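PDB 3N1U: hydrolase, HAD superfamily, subfamily III A from Legionella pneumophila, which probably hydrolyses 3-deoxy-D-manno-octulosonate 8-phosphate to free KDO and inorganic phosphate in lipopolysaccharide biosynthesis, using a divalent metal ion. Local coordinates for residues 118-121 with 122-125; 136-139 with 140-144. All coordinates share one frame; numbering follows the deposited sequence.

Contact 1 of 2, residues 118-121 with 122-125; sequences DDLP and DLPL. With CA (calcium ion), chain B.
The carboxylate of Asp-122 reaches back along the chain to the backbone of Asp-118 and Asp-119, a clear case of a second-shell acid positioning a metal-binding loop. Its CB already lies 3.3 Å from the carbonyl O of Asp-119, which also accepts the N-H of Asp-122 at 2.9 Å. With CG beside its own backbone N and anti to the carbonyl carbon (chi1 -57°), the side chain folds back, bringing CG to 3.6 Å from the same Asp-119 O. At the tip the two oxygens divide the work. OD2 takes two amide hydrogens: Asp-119 N, 3.1 Å away, gives a nearly straight bond on the anti side, whereas Asp-118 N, at 3.0 Å, comes from above the carboxylate plane. One calcium-bound water also donates to Asp-122 OD2, its O 2.8 Å away. OD1 turns instead to Lys-95, in a salt bridge, and to the hydroxyl of Tyr-115, and both oxygens of the carboxylate are thereby held. Asp-118 OD1 binds the calcium ion directly at 2.2 Å, together with Asp-25 OD2, the backbone O of Asp-27 and three waters, in the metal site of this HAD-family protein. The loop thus joins the end of strand 113-117 to helix 123-128, where Leu-123 packs on helix 140-145 and Pro-124 on helix 96-106, while Gln-50 of the second subunit bonds Asp-118 OD2.

Contact 2 of 2, residues 136-139 with 140-144; sequences SNAV and PQVLE
Ala-138 and Val-139 meet Val-142 and Leu-143 where the chain turns into helix 140-145, and the junction illustrates how a helix can begin on apolar contacts. Van der Waals packing makes up most of it. The methyl of Ala-138 lies 3.7 Å from Val-142 CG1, which stands anti to its backbone N (chi1 174°), while the other branch, CG2, comes equally close to Val-139 CG2. Leu-143 reaches back over the loop with both methyls: CD2 is 4.1 Å from Ala-138 CB and 3.8 Å from the carbonyl O of Ser-136, and CD1 is 3.5 Å from Ala-138 O. Next to the turn, Val-139 CB and Pro-140 CD are 3.4 Å apart, a short distance that comes largely from the peptide link between the two residues.

Hydrogen bonding across the junction is backbone work. Val-139, at the N-cap position, offers its carbonyl O to Leu-143 N at 3.1 Å, nearly along the C=O axis and with an N-H...O angle of 167°; Pro-140 O and Glu-144 N repeat the pattern one residue later. The polar side chain of Asn-137 turns away from the junction, its OD1 accepting from Gly-154 N. Since a valine N-cap has no side-chain acceptor for the first helical amides, and proline at the first turn has no N-H to satisfy, the helix start rests on backbone bonding and apolar fit.

Both contacts follow a parallel strand of the HAD core, 113-117 or 131-134, through its loop into the next helix, and they lie side by side with centres 9 Å apart. Contact 1 is the more buried and more polar, with Asp-118 on the calcium and Asp-122 behind it; contact 2, farther from the chain's centre, is mainly aliphatic and reaches the surface at Pro-140. They meet directly: Asp-118 O is 2.9 Å from Val-139 N, a probable hydrogen bond, and Asp-119 O packs on Val-142 CG2. The loop 136-139, through Ala-138 and Val-139, therefore lies against the metal-binding loop, and Gln-50 of the second subunit, already bonded to Asp-118, also donates to Asn-137 O.

Contact 1 of 2, residues 118-121 with 122-125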
ATOM      1  N   ASP A 118       2.369  18.950  -1.443  1.00 26.51           N
ATOM      2  CA  ASP A 118       3.405  17.959  -1.846  1.00 25.71           C
ATOM      3  C   ASP A 118       4.156  18.252  -3.178  1.00 26.75           C
ATOM      4  O   ASP A 118       5.163  17.587  -3.482  1.00 26.68           O
ATOM      5  CB  ASP A 118       2.747  16.573  -1.952  1.00 25.93           C
ATOM      6  CG  ASP A 118       1.932  16.412  -3.227  1.00 27.68           C
ATOM      7  OD1 ASP A 118       0.954  17.181  -3.491  1.00 24.51           O
ATOM      8  OD2 ASP A 118       2.246  15.447  -3.969  1.00 31.79           O
ATOM      9  N   ASP A 119       3.664  19.195  -4.009  1.00 26.71           N
ATOM     10  CA  ASP A 119       4.237  19.347  -5.368  1.00 27.26           C
ATOM     11  C   ASP A 119       4.392  20.848  -5.742  1.00 27.99           C
ATOM     12  O   ASP A 119       3.954  21.745  -4.979  1.00 27.88           O
ATOM     13  CB  ASP A 119       3.447  18.522  -6.436  1.00 27.54           C
ATOM     14  CG  ASP A 119       4.353  18.002  -7.583  1.00 30.00           C
ATOM     15  OD1 ASP A 119       5.367  18.665  -7.898  1.00 28.09           O
ATOM     16  OD2 ASP A 119       4.039  16.937  -8.183  1.00 29.62           O
ATOM     17  N   LEU A 120       5.032  21.132  -6.864  1.00 27.93           N
ATOM     18  CA  LEU A 120       5.470  22.491  -7.173  1.00 30.84           C
ATOM     19  C   LEU A 120       4.352  23.529  -7.183  1.00 31.13           C
ATOM     20  O   LEU A 120       4.598  24.663  -6.796  1.00 31.14           O
ATOM     21  CB  LEU A 120       6.262  22.492  -8.504  1.00 32.10           C
ATOM     22  CG  LEU A 120       7.393  21.445  -8.513  1.00 32.54           C
ATOM     23  CD1 LEU A 120       8.023  21.467  -9.919  1.00 32.58           C
ATOM     24  CD2 LEU A 120       8.444  21.816  -7.477  1.00 35.21           C
ATOM     25  N   PRO A 121       3.132  23.168  -7.634  1.00 30.94           N
ATOM     26  CA  PRO A 121       2.089  24.236  -7.601  1.00 32.27           C
ATOM     27  C   PRO A 121       1.654  24.679  -6.197  1.00 31.39           C
ATOM     28  O   PRO A 121       1.083  25.773  -6.046  1.00 32.19           O
ATOM     29  CB  PRO A 121       0.930  23.648  -8.410  1.00 32.55           C
ATOM     30  CG  PRO A 121       1.621  22.442  -9.257  1.00 34.27           C
ATOM     31  CD  PRO A 121       2.641  21.923  -8.275  1.00 32.00           C
ATOM     32  N   ASP A 122       2.017  23.893  -5.181  1.00 30.26           N
ATOM     33  CA  ASP A 122       1.788  24.271  -3.777  1.00 30.74           C
ATOM     34  C   ASP A 122       2.847  25.237  -3.247  1.00 32.15           C
ATOM     35  O   ASP A 122       2.639  25.896  -2.235  1.00 29.20           O
ATOM     36  CB  ASP A 122       1.780  23.017  -2.891  1.00 28.56           C
ATOM     37  CG  ASP A 122       0.751  21.993  -3.318  1.00 29.55           C
ATOM     38  OD1 ASP A 122      -0.439  22.352  -3.533  1.00 28.40           O
ATOM     39  OD2 ASP A 122       1.130  20.801  -3.445  1.00 29.11           O
ATOM     40  N   LEU A 123       4.000  25.281  -3.906  1.00 33.47           N
ATOM     41  CA  LEU A 123       5.137  26.058  -3.384  1.00 36.05           C
ATOM     42  C   LEU A 123       4.862  27.549  -3.048  1.00 35.18           C
ATOM     43  O   LEU A 123       5.228  28.006  -1.970  1.00 35.00           O
ATOM     44  CB  LEU A 123       6.314  26.001  -4.380  1.00 39.42           C
ATOM     45  CG  LEU A 123       7.466  25.110  -3.968  1.00 41.66           C
ATOM     46  CD1 LEU A 123       8.511  25.302  -5.087  1.00 46.29           C
ATOM     47  CD2 LEU A 123       7.974  25.645  -2.598  1.00 39.60           C
ATOM     48  N   PRO A 124       4.232  28.304  -3.963  1.00 35.76           N
ATOM     49  CA  PRO A 124       3.993  29.724  -3.616  1.00 35.66           C
ATOM     50  C   PRO A 124       3.060  29.897  -2.416  1.00 35.41           C
ATOM     51  O   PRO A 124       3.215  30.869  -1.689  1.00 34.97           O
ATOM     52  CB  PRO A 124       3.307  30.282  -4.868  1.00 36.26           C
ATOM     53  CG  PRO A 124       3.722  29.318  -6.007  1.00 38.68           C
ATOM     54  CD  PRO A 124       3.820  27.989  -5.350  1.00 35.57           C
ATOM     55  N   LEU A 125       2.081  28.994  -2.242  1.00 32.42           N
ATOM     56  CA  LEU A 125       1.221  29.039  -1.074  1.00 32.54           C
ATOM     57  C   LEU A 125       1.964  28.633   0.200  1.00 31.76           C
ATOM     58  O   LEU A 125       1.862  29.293   1.240  1.00 31.62           O
ATOM     59  CB  LEU A 125      -0.061  28.223  -1.299  1.00 31.59           C
ATOM     60  CG  LEU A 125      -0.914  28.773  -2.468  1.00 34.41           C
ATOM     61  CD1 LEU A 125      -2.276  28.127  -2.339  1.00 33.93           C
ATOM     62  CD2 LEU A 125      -1.050  30.286  -2.392  1.00 39.34           C
TER
HETATM   63 CA    CA B 200      -0.773  17.270  -4.840  1.00 27.49          CA
HETATM   64  O   HOH W   1       0.738  15.978  -6.186  1.00 30.38           O
HETATM   65  O   HOH W   2      -0.029  19.468  -5.590  1.00 29.58           O
HETATM   66  O   HOH W   3      -2.171  17.378  -6.783  1.00 32.90           O

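Contact 2 of 2, residues 136-139 with 140-144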
ATOM      1  N   SER A 136       5.837  14.171   4.096  1.00 27.32           N
ATOM      2  CA  SER A 136       7.211  13.659   4.014  1.00 28.41           C
ATOM      3  C   SER A 136       7.545  13.153   2.612  1.00 28.62           C
ATOM      4  O   SER A 136       8.697  13.063   2.268  1.00 29.24           O
ATOM      5  CB  SER A 136       7.480  12.546   5.050  1.00 30.33           C
ATOM      6  OG  SER A 136       6.794  11.356   4.741  1.00 31.92           O
ATOM      7  N   ASN A 137       6.532  12.783   1.816  1.00 27.67           N
ATOM      8  CA  ASN A 137       6.758  12.240   0.459  1.00 27.87           C
ATOM      9  C   ASN A 137       6.712  13.378  -0.603  1.00 27.29           C
ATOM     10  O   ASN A 137       6.587  13.110  -1.818  1.00 26.90           O
ATOM     11  CB  ASN A 137       5.629  11.203   0.122  1.00 28.19           C
ATOM     12  CG  ASN A 137       4.255  11.774   0.372  1.00 27.58           C
ATOM     13  OD1 ASN A 137       3.993  12.240   1.440  1.00 29.08           O
ATOM     14  ND2 ASN A 137       3.365  11.796  -0.648  1.00 31.96           N
ATOM     15  N   ALA A 138       6.781  14.632  -0.161  1.00 26.03           N
ATOM     16  CA  ALA A 138       6.729  15.756  -1.098  1.00 26.04           C
ATOM     17  C   ALA A 138       7.936  15.769  -2.011  1.00 28.47           C
ATOM     18  O   ALA A 138       8.994  15.167  -1.678  1.00 29.24           O
ATOM     19  CB  ALA A 138       6.631  17.121  -0.339  1.00 26.50           C
ATOM     20  N   VAL A 139       7.817  16.484  -3.145  1.00 27.77           N
ATOM     21  CA  VAL A 139       8.936  16.577  -4.086  1.00 28.56           C
ATOM     22  C   VAL A 139      10.064  17.399  -3.439  1.00 30.26           C
ATOM     23  O   VAL A 139       9.826  18.188  -2.495  1.00 29.92           O
ATOM     24  CB  VAL A 139       8.518  17.154  -5.465  1.00 27.16           C
ATOM     25  CG1 VAL A 139       7.341  16.257  -6.036  1.00 27.47           C
ATOM     26  CG2 VAL A 139       8.156  18.669  -5.366  1.00 28.42           C
ATOM     27  N   PRO A 140      11.291  17.218  -3.923  1.00 32.78           N
ATOM     28  CA  PRO A 140      12.424  17.846  -3.219  1.00 34.95           C
ATOM     29  C   PRO A 140      12.355  19.375  -2.911  1.00 35.68           C
ATOM     30  O   PRO A 140      12.695  19.795  -1.777  1.00 35.10           O
ATOM     31  CB  PRO A 140      13.619  17.487  -4.121  1.00 36.98           C
ATOM     32  CG  PRO A 140      13.229  16.068  -4.648  1.00 36.61           C
ATOM     33  CD  PRO A 140      11.741  16.264  -4.976  1.00 34.30           C
ATOM     34  N   GLN A 141      11.918  20.198  -3.860  1.00 35.31           N
ATOM     35  CA  GLN A 141      11.788  21.638  -3.598  1.00 36.70           C
ATOM     36  C   GLN A 141      10.764  21.978  -2.517  1.00 35.00           C
ATOM     37  O   GLN A 141      10.970  22.883  -1.701  1.00 34.98           O
ATOM     38  CB  GLN A 141      11.364  22.352  -4.855  1.00 37.65           C
ATOM     39  CG  GLN A 141      12.510  22.722  -5.756  1.00 43.88           C
ATOM     40  CD  GLN A 141      12.008  23.384  -7.023  1.00 49.64           C
ATOM     41  OE1 GLN A 141      11.641  24.555  -7.012  1.00 53.87           O
ATOM     42  NE2 GLN A 141      11.999  22.631  -8.133  1.00 51.86           N
ATOM     43  N   VAL A 142       9.641  21.257  -2.510  1.00 34.00           N
ATOM     44  CA  VAL A 142       8.654  21.471  -1.488  1.00 32.63           C
ATOM     45  C   VAL A 142       9.205  21.099  -0.105  1.00 33.11           C
ATOM     46  O   VAL A 142       8.980  21.836   0.849  1.00 31.88           O
ATOM     47  CB  VAL A 142       7.351  20.675  -1.798  1.00 32.67           C
ATOM     48  CG1 VAL A 142       6.365  20.781  -0.625  1.00 30.30           C
ATOM     49  CG2 VAL A 142       6.743  21.218  -3.118  1.00 32.77           C
ATOM     50  N   LEU A 143       9.927  19.981   0.016  1.00 33.75           N
ATOM     51  CA  LEU A 143      10.555  19.642   1.308  1.00 34.21           C
ATOM     52  C   LEU A 143      11.548  20.748   1.685  1.00 35.55           C
ATOM     53  O   LEU A 143      11.625  21.155   2.847  1.00 35.18           O
ATOM     54  CB  LEU A 143      11.293  18.306   1.261  1.00 34.20           C
ATOM     55  CG  LEU A 143      10.485  17.032   1.070  1.00 31.34           C
ATOM     56  CD1 LEU A 143      11.448  15.865   0.754  1.00 35.88           C
ATOM     57  CD2 LEU A 143       9.654  16.733   2.366  1.00 32.54           C
ATOM     58  N   GLU A 144      12.291  21.227   0.702  1.00 36.84           N
ATOM     59  CA  GLU A 144      13.314  22.258   0.955  1.00 39.58           C
ATOM     60  C   GLU A 144      12.782  23.586   1.532  1.00 39.60           C
ATOM     61  O   GLU A 144      13.411  24.175   2.434  1.00 39.47           O
ATOM     62  CB  GLU A 144      14.139  22.499  -0.318  1.00 41.53           C
ATOM     63  CG  GLU A 144      15.295  23.499  -0.121  1.00 47.92           C
ATOM     64  CD  GLU A 144      15.969  23.860  -1.440  1.00 53.98           C
ATOM     65  OE1 GLU A 144      15.821  23.110  -2.427  1.00 55.15           O
ATOM     66  OE2 GLU A 144      16.623  24.918  -1.496  1.00 58.84           O
TER